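Local coordinates for alpha-L-rhamnosidase (Klebsiella oxytoca, PDB 4XHC), which probably hydrolyses terminal alpha-L-rhamnosyl residues from glycosides, as a two-domain family 78 glycoside hydrolase that binds rhamnose in its helical catalytic domain, at residues 281-286 with 298-303; 370-375 with 434-439; 117-122 with 185-190. All blocks are in the same frame, centred on the assembly; numbering follows the deposited sequence.

Contact 1: 281-286 with 298-303; sequences DGMVSA and DTFLFD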
# COMPACT_ATOMS: atom_id res chain seq x y z
N ASP A 281 -23.31 20.73 28.32
CA ASP A 281 -23.52 22.04 28.96
C ASP A 281 -23.56 23.21 27.97
O ASP A 281 -23.65 24.36 28.38
CB ASP A 281 -22.44 22.30 30.03
CG ASP A 281 -21.07 22.59 29.45
OD1 ASP A 281 -20.84 22.34 28.24
OD2 ASP A 281 -20.20 23.07 30.20
N GLY A 282 -23.47 22.92 26.67
CA GLY A 282 -23.61 23.94 25.62
C GLY A 282 -22.32 24.48 25.02
O GLY A 282 -22.39 25.25 24.06
N MET A 283 -21.16 24.11 25.55
CA MET A 283 -19.88 24.60 24.99
C MET A 283 -19.53 23.97 23.64
O MET A 283 -19.59 22.76 23.47
CB MET A 283 -18.71 24.36 25.96
CG MET A 283 -17.46 25.16 25.61
SD MET A 283 -16.14 24.89 26.80
CE MET A 283 -14.77 25.80 26.08
N VAL A 284 -19.13 24.82 22.70
CA VAL A 284 -18.74 24.35 21.38
C VAL A 284 -17.32 23.77 21.42
O VAL A 284 -16.49 24.20 22.23
CB VAL A 284 -18.81 25.47 20.31
CG1 VAL A 284 -20.20 26.06 20.23
CG2 VAL A 284 -17.77 26.55 20.57
N SER A 285 -17.07 22.78 20.57
CA SER A 285 -15.77 22.14 20.50
C SER A 285 -14.77 23.02 19.77
O SER A 285 -15.13 23.98 19.09
CB SER A 285 -15.90 20.79 19.81
OG SER A 285 -16.82 19.99 20.52
N ALA A 286 -13.50 22.68 19.93
CA ALA A 286 -12.43 23.40 19.26
C ALA A 286 -12.42 23.08 17.77
O ALA A 286 -12.06 23.93 16.95
CB ALA A 286 -11.09 23.06 19.88
N ASP A 298 -13.80 15.99 21.29
CA ASP A 298 -13.80 16.14 22.74
C ASP A 298 -12.64 17.04 23.24
O ASP A 298 -12.10 16.81 24.31
CB ASP A 298 -13.78 14.78 23.43
CG ASP A 298 -12.54 13.96 23.12
OD1 ASP A 298 -11.58 14.50 22.52
OD2 ASP A 298 -12.52 12.78 23.48
N THR A 299 -12.29 18.06 22.46
CA THR A 299 -11.23 19.01 22.81
C THR A 299 -11.88 20.37 22.95
O THR A 299 -12.56 20.82 22.03
CB THR A 299 -10.17 19.08 21.70
OG1 THR A 299 -9.52 17.81 21.58
CG2 THR A 299 -9.12 20.15 21.98
N PHE A 300 -11.69 21.01 24.09
CA PHE A 300 -12.38 22.27 24.37
C PHE A 300 -11.39 23.33 24.78
O PHE A 300 -10.63 23.13 25.71
CB PHE A 300 -13.45 22.04 25.44
CG PHE A 300 -14.49 21.05 25.03
CD1 PHE A 300 -15.56 21.45 24.23
CD2 PHE A 300 -14.38 19.71 25.38
CE1 PHE A 300 -16.52 20.54 23.82
CE2 PHE A 300 -15.34 18.80 24.98
CZ PHE A 300 -16.41 19.21 24.19
N LEU A 301 -11.43 24.46 24.07
CA LEU A 301 -10.51 25.57 24.29
C LEU A 301 -11.26 26.88 24.62
O LEU A 301 -12.19 27.28 23.93
CB LEU A 301 -9.63 25.76 23.07
CG LEU A 301 -8.57 24.67 22.82
CD1 LEU A 301 -8.03 24.74 21.41
CD2 LEU A 301 -7.42 24.75 23.82
N PHE A 302 -10.84 27.53 25.70
CA PHE A 302 -11.45 28.78 26.16
C PHE A 302 -11.57 29.80 25.03
O PHE A 302 -12.64 30.37 24.84
CB PHE A 302 -10.59 29.33 27.29
CG PHE A 302 -11.12 30.58 27.94
CD1 PHE A 302 -12.09 30.52 28.94
CD2 PHE A 302 -10.60 31.82 27.60
CE1 PHE A 302 -12.54 31.67 29.57
CE2 PHE A 302 -11.05 32.98 28.21
CZ PHE A 302 -12.02 32.90 29.20
N ASP A 303 -10.49 30.00 24.28
CA ASP A 303 -10.46 31.05 23.26
C ASP A 303 -11.27 30.69 22.01
O ASP A 303 -12.04 31.51 21.52
CB ASP A 303 -9.03 31.51 22.89
CG ASP A 303 -8.10 30.37 22.46
OD1 ASP A 303 -8.32 29.19 22.83
OD2 ASP A 303 -7.09 30.67 21.77
O HOH W 1 -13.75 24.94 22.17
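Ala-286 N donates a hydrogen bond to Thr-299 O over 3.0 Å, the one direct hydrogen bond between residues 281-286 and 298-303. A water makes a second link: it donates to Val-284 O at 2.8 Å and accepts from Leu-301 N at 3.0 Å. With the touching parts running 109° apart, no sheet ladder develops, and the water spans peptide groups that do not meet directly.

Phe-300 lies beside these polar links. Val-284 O is at the edge of its ring, in the ring plane, 3.5 Å from Phe-300 CD1, while Ser-285 OG approaches CE1 obliquely. Met-283 turns its CG anti to the backbone N (chi1 -165°) and runs on fully extended alongside Phe-300, the two side chains pointing opposite ways; its CE comes to rest 3.7 Å from Leu-301 O. Met-283 SD sits 5.3 Å from the ring centroid of Phe-300, an oblique Met-aromatic contact well suited to a long, flexible thioether. At the other end, the small Ala-286 CB fits against Leu-301 CD1 at 3.8 Å.

Behind these groups, Asp-281 OD1 accepts from Met-283 N to form an Asx turn, and Gly-282 supplies the positive phi within it. Arg-279 salt-bridges Asp-281 and makes a cation-pi contact with Phe-300. Asp-297 bonds both hydroxyls, Ser-285 OG through its carbonyl and Thr-299 OG1 through its carboxylate. Leu-301, the N-cap residue of helix 302-319, has its side chain about 5 Å from the bound rhamnose. One direct bond and one water thus tie the two backbones, Gln-335 serves Gly-282 O and Val-284 N, and Met-283, Phe-300, Ala-286 and Leu-301 add apolar packing.

Contact 2: 370-375 with 434-439; sequences AAQGVL and IWLVLA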
# COMPACT_ATOMS: atom_id res chain seq x y z
N ALA A 370 -3.35 36.93 28.04
CA ALA A 370 -3.89 36.82 26.69
C ALA A 370 -5.33 36.35 26.73
O ALA A 370 -6.16 36.88 26.00
CB ALA A 370 -3.05 35.87 25.85
N ALA A 371 -5.63 35.37 27.57
CA ALA A 371 -7.00 34.88 27.75
C ALA A 371 -7.94 35.98 28.28
O ALA A 371 -9.08 36.09 27.84
CB ALA A 371 -7.01 33.69 28.68
N GLN A 372 -7.46 36.79 29.21
CA GLN A 372 -8.23 37.92 29.70
C GLN A 372 -8.60 38.84 28.54
O GLN A 372 -9.73 39.32 28.45
CB GLN A 372 -7.43 38.68 30.76
CG GLN A 372 -8.16 39.86 31.41
CD GLN A 372 -9.12 39.46 32.52
OE1 GLN A 372 -9.15 38.31 32.95
NE2 GLN A 372 -9.88 40.43 33.01
N GLY A 373 -7.64 39.09 27.66
CA GLY A 373 -7.85 39.94 26.50
C GLY A 373 -8.83 39.34 25.51
O GLY A 373 -9.64 40.04 24.92
N VAL A 374 -8.78 38.03 25.33
CA VAL A 374 -9.69 37.39 24.40
C VAL A 374 -11.12 37.48 24.93
O VAL A 374 -12.06 37.72 24.17
CB VAL A 374 -9.29 35.93 24.12
CG1 VAL A 374 -10.39 35.18 23.37
CG2 VAL A 374 -7.99 35.89 23.31
N LEU A 375 -11.28 37.32 26.23
CA LEU A 375 -12.59 37.42 26.85
C LEU A 375 -13.19 38.81 26.64
O LEU A 375 -14.34 38.94 26.25
CB LEU A 375 -12.48 37.12 28.35
CG LEU A 375 -13.77 37.24 29.16
CD1 LEU A 375 -14.86 36.36 28.56
CD2 LEU A 375 -13.51 36.87 30.61
N ILE A 434 -0.41 42.01 22.84
CA ILE A 434 -1.20 42.05 21.61
C ILE A 434 -2.69 41.95 21.94
O ILE A 434 -3.49 42.75 21.45
CB ILE A 434 -0.79 40.90 20.66
CG1 ILE A 434 0.62 41.16 20.11
CG2 ILE A 434 -1.76 40.76 19.51
CD1 ILE A 434 1.28 39.94 19.51
N TRP A 435 -3.04 40.98 22.78
CA TRP A 435 -4.45 40.70 23.06
C TRP A 435 -5.09 41.74 23.96
O TRP A 435 -6.25 42.08 23.77
CB TRP A 435 -4.65 39.29 23.64
CG TRP A 435 -4.85 38.30 22.56
CD1 TRP A 435 -3.98 37.32 22.16
CD2 TRP A 435 -5.99 38.20 21.71
NE1 TRP A 435 -4.52 36.62 21.11
CE2 TRP A 435 -5.75 37.14 20.81
CE3 TRP A 435 -7.18 38.92 21.60
CZ2 TRP A 435 -6.68 36.77 19.83
CZ3 TRP A 435 -8.11 38.55 20.62
CH2 TRP A 435 -7.85 37.49 19.75
N LEU A 436 -4.35 42.27 24.92
CA LEU A 436 -4.91 43.31 25.78
C LEU A 436 -4.98 44.68 25.09
O LEU A 436 -5.76 45.54 25.50
CB LEU A 436 -4.16 43.39 27.11
CG LEU A 436 -4.45 42.21 28.04
CD1 LEU A 436 -3.45 42.13 29.18
CD2 LEU A 436 -5.87 42.26 28.59
N VAL A 437 -4.20 44.87 24.03
CA VAL A 437 -4.37 46.04 23.18
C VAL A 437 -5.60 45.88 22.26
O VAL A 437 -6.33 46.83 22.03
CB VAL A 437 -3.09 46.34 22.36
CG1 VAL A 437 -3.35 47.37 21.25
CG2 VAL A 437 -2.00 46.85 23.28
N LEU A 438 -5.82 44.68 21.74
CA LEU A 438 -6.99 44.44 20.91
C LEU A 438 -8.27 44.55 21.73
O LEU A 438 -9.31 44.94 21.21
CB LEU A 438 -6.90 43.06 20.24
CG LEU A 438 -5.86 42.93 19.12
CD1 LEU A 438 -5.75 41.48 18.69
CD2 LEU A 438 -6.22 43.81 17.92
N ALA A 439 -8.18 44.21 23.00
CA ALA A 439 -9.30 44.28 23.93
C ALA A 439 -9.70 45.72 24.28
O ALA A 439 -10.76 45.94 24.87
CB ALA A 439 -8.96 43.52 25.20
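The helical segments 370-375 and 434-438 run nearly parallel, their axes 7.6 Å apart at closest approach and crossing at 23°, with Gly-373 CA only 4.5 Å from Leu-436 CA. Such proximity depends on Gly-373, which has no side chain to hold the backbones apart: its CA lies 3.8 Å from Trp-435 O and 3.7 Å from Leu-436 CD2. One turn further along, the short Ala-439 CB rests 3.6 Å from Gly-373 O.

Two larger groups, Val-374 and Trp-435, meet beside this close point. The first torsion of Val-374 (chi1 169°) turns CG2 to the indole of Trp-435, where it sits 3.4 Å from the centroid of the six-membered ring and 10° off its normal, a CH-pi contact. Leu-438 CD1 covers the opposite face nearer the rim, so the flat ring is held between two aliphatic groups. Ala-370 CB meets CD1 of Trp-435 at 4.1 Å, its small size leaving room for the indole.

Outside the pair, Gln-372 turns its amide to the backbone of Gly-347, Val-349 and Leu-404. Helix 302-319 packs against Ala-371, Val-374 and Leu-375, while helix 466-478 borders Ile-434 and Leu-438 and brings His-471 to Trp-435, within the helical barrel of the catalytic domain.

Contact 3: 117-122 with 185-190; sequences PPDAPA and RKFRLQ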
# COMPACT_ATOMS: atom_id res chain seq x y z
N PRO A 117 8.54 -10.32 -21.76
CA PRO A 117 7.20 -10.27 -21.17
C PRO A 117 7.31 -10.24 -19.66
O PRO A 117 8.05 -11.05 -19.10
CB PRO A 117 6.56 -11.59 -21.64
CG PRO A 117 7.36 -12.02 -22.83
CD PRO A 117 8.75 -11.52 -22.60
N PRO A 118 6.59 -9.32 -18.99
CA PRO A 118 6.75 -9.14 -17.54
C PRO A 118 6.38 -10.39 -16.71
O PRO A 118 5.24 -10.86 -16.75
CB PRO A 118 5.84 -7.95 -17.21
CG PRO A 118 4.86 -7.88 -18.34
CD PRO A 118 5.52 -8.48 -19.55
N ASP A 119 7.34 -10.88 -15.93
CA ASP A 119 7.20 -12.16 -15.22
C ASP A 119 7.12 -12.03 -13.70
O ASP A 119 7.33 -13.01 -12.99
CB ASP A 119 8.35 -13.12 -15.61
CG ASP A 119 9.72 -12.62 -15.16
OD1 ASP A 119 9.80 -11.45 -14.74
OD2 ASP A 119 10.70 -13.39 -15.26
N ALA A 120 6.80 -10.85 -13.20
CA ALA A 120 6.57 -10.65 -11.77
C ALA A 120 5.85 -9.34 -11.51
O ALA A 120 5.88 -8.45 -12.34
CB ALA A 120 7.89 -10.69 -11.02
N PRO A 121 5.21 -9.19 -10.35
CA PRO A 121 4.63 -7.89 -10.03
C PRO A 121 5.67 -6.78 -10.01
O PRO A 121 6.85 -7.04 -9.75
CB PRO A 121 4.06 -8.09 -8.61
CG PRO A 121 3.90 -9.56 -8.46
CD PRO A 121 4.99 -10.18 -9.28
N ALA A 122 5.24 -5.56 -10.28
CA ALA A 122 6.12 -4.40 -10.15
C ALA A 122 5.83 -3.71 -8.82
O ALA A 122 4.70 -3.27 -8.58
CB ALA A 122 5.91 -3.45 -11.31
N ARG A 185 14.95 -9.02 -13.32
CA ARG A 185 15.99 -8.62 -14.29
C ARG A 185 15.53 -8.73 -15.74
O ARG A 185 16.07 -8.07 -16.61
CB ARG A 185 17.26 -9.44 -14.06
CG ARG A 185 18.07 -8.94 -12.87
CD ARG A 185 19.03 -10.02 -12.39
NE ARG A 185 19.30 -9.94 -10.95
CZ ARG A 185 20.15 -10.72 -10.29
NH1 ARG A 185 20.89 -11.66 -10.91
NH2 ARG A 185 20.28 -10.56 -8.97
N LYS A 186 14.50 -9.55 -15.99
CA LYS A 186 13.98 -9.75 -17.34
C LYS A 186 13.19 -8.57 -17.96
O LYS A 186 12.95 -8.57 -19.16
CB LYS A 186 13.07 -10.99 -17.37
CG LYS A 186 13.78 -12.31 -17.08
CD LYS A 186 13.13 -13.47 -17.82
CE LYS A 186 13.56 -13.49 -19.28
NZ LYS A 186 12.81 -14.51 -20.07
N PHE A 187 12.77 -7.59 -17.15
CA PHE A 187 12.00 -6.45 -17.69
C PHE A 187 12.18 -5.16 -16.90
O PHE A 187 12.63 -5.16 -15.75
CB PHE A 187 10.51 -6.81 -17.84
CG PHE A 187 9.71 -6.73 -16.56
CD1 PHE A 187 9.61 -7.85 -15.72
CD2 PHE A 187 9.03 -5.57 -16.21
CE1 PHE A 187 8.86 -7.79 -14.54
CE2 PHE A 187 8.30 -5.50 -15.03
CZ PHE A 187 8.21 -6.61 -14.20
N ARG A 188 11.80 -4.06 -17.56
CA ARG A 188 11.92 -2.72 -17.01
C ARG A 188 10.58 -2.01 -17.07
O ARG A 188 9.71 -2.35 -17.86
CB ARG A 188 12.96 -1.93 -17.78
CG ARG A 188 14.37 -2.45 -17.59
CD ARG A 188 15.33 -1.91 -18.63
NE ARG A 188 14.89 -2.21 -20.00
CZ ARG A 188 15.00 -3.40 -20.60
NH1 ARG A 188 15.53 -4.44 -19.98
NH2 ARG A 188 14.57 -3.55 -21.85
N LEU A 189 10.43 -1.00 -16.22
CA LEU A 189 9.19 -0.25 -16.11
C LEU A 189 9.34 1.13 -16.77
O LEU A 189 10.40 1.74 -16.72
CB LEU A 189 8.83 -0.10 -14.64
CG LEU A 189 7.38 0.31 -14.38
CD1 LEU A 189 6.42 -0.79 -14.79
CD2 LEU A 189 7.20 0.68 -12.93
N GLN A 190 8.25 1.61 -17.37
CA GLN A 190 8.28 2.83 -18.18
C GLN A 190 6.98 3.60 -17.99
O GLN A 190 5.92 3.11 -18.34
CB GLN A 190 8.46 2.42 -19.65
CG GLN A 190 8.50 3.54 -20.66
CD GLN A 190 8.88 3.05 -22.05
OE1 GLN A 190 8.61 1.90 -22.44
NE2 GLN A 190 9.51 3.92 -22.82
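Phe-187 gives up more surface here than any other residue, its ring packed against the loop 117-122. Pro-118 covers one face: CB lies 3.8 Å from the ring centroid of Phe-187 and 2° off the normal, a CH-pi contact almost exactly over the centre, and Pro-118 CA is 3.6 Å from Phe-187 CD1. A proline suits this position because its rigid ring offers carbons whose slightly polarised hydrogens meet the pi cloud. Round the same ring, Ala-120 O approaches Phe-187 CZ obliquely at 3.5 Å. The first torsion of Phe-187, 80°, sets CG between its backbone N and carbonyl carbon, which directs the ring away from the strand and against the loop.

Asp-119 reaches the ring from another direction. Its OD1 lies at the edge, in the ring plane, 3.7 Å from CD1 of Phe-187, and the carboxylate stands 78° to the ring, an approach in which the anion would meet the positive rim rather than the electron-rich face. The same OD1 is hydrogen-bonded to Ser-184.

The two sheets of this domain are arranged as in a beta-sandwich, and both segments lie at one end. The loop 117-122 carries the chain from strand 106-115 of the four-stranded sheet to strand 122-129 of the six-stranded one, and residues just before Phe-187 make the reverse passage, from strand 175-182 to strand 187-200. Further in, Ala-122 CB and Leu-189 CD1 meet at 4.4 Å, a small and a branched aliphatic group facing each other across the sheets.

Lys-186 passes Asp-119 at about a right angle, bent along its chain. Asp-119 OD2 touches the aliphatic CD of Lys-186 at 3.5 Å, whereas Lys-186 NZ stays 5.4 Å from that oxygen, where any attraction would probably be weak, and forms its salt bridge with Asp-298 of the second subunit.

Contacts 1 and 2 lie in the catalytic domain and touch each other: Phe-302 and Asp-303, at the start of helix 302-319, pack on Ala-371 and Val-374. Contact 3 belongs to the N-terminal domain, its centre about 55 Å from that of contact 1 and about 64 Å from that of contact 2. Contact 2 is wholly buried and works by apolar helix packing; contact 1, also largely buried, joins irregular chain by backbone and water-mediated hydrogen bonds together with apolar and Met-aromatic packing; contact 3 is partly buried, an aspartate and a lysine taking part beside an aromatic core. Between subunits, segment 298-303 of one copy meets segment 185-190 of the other.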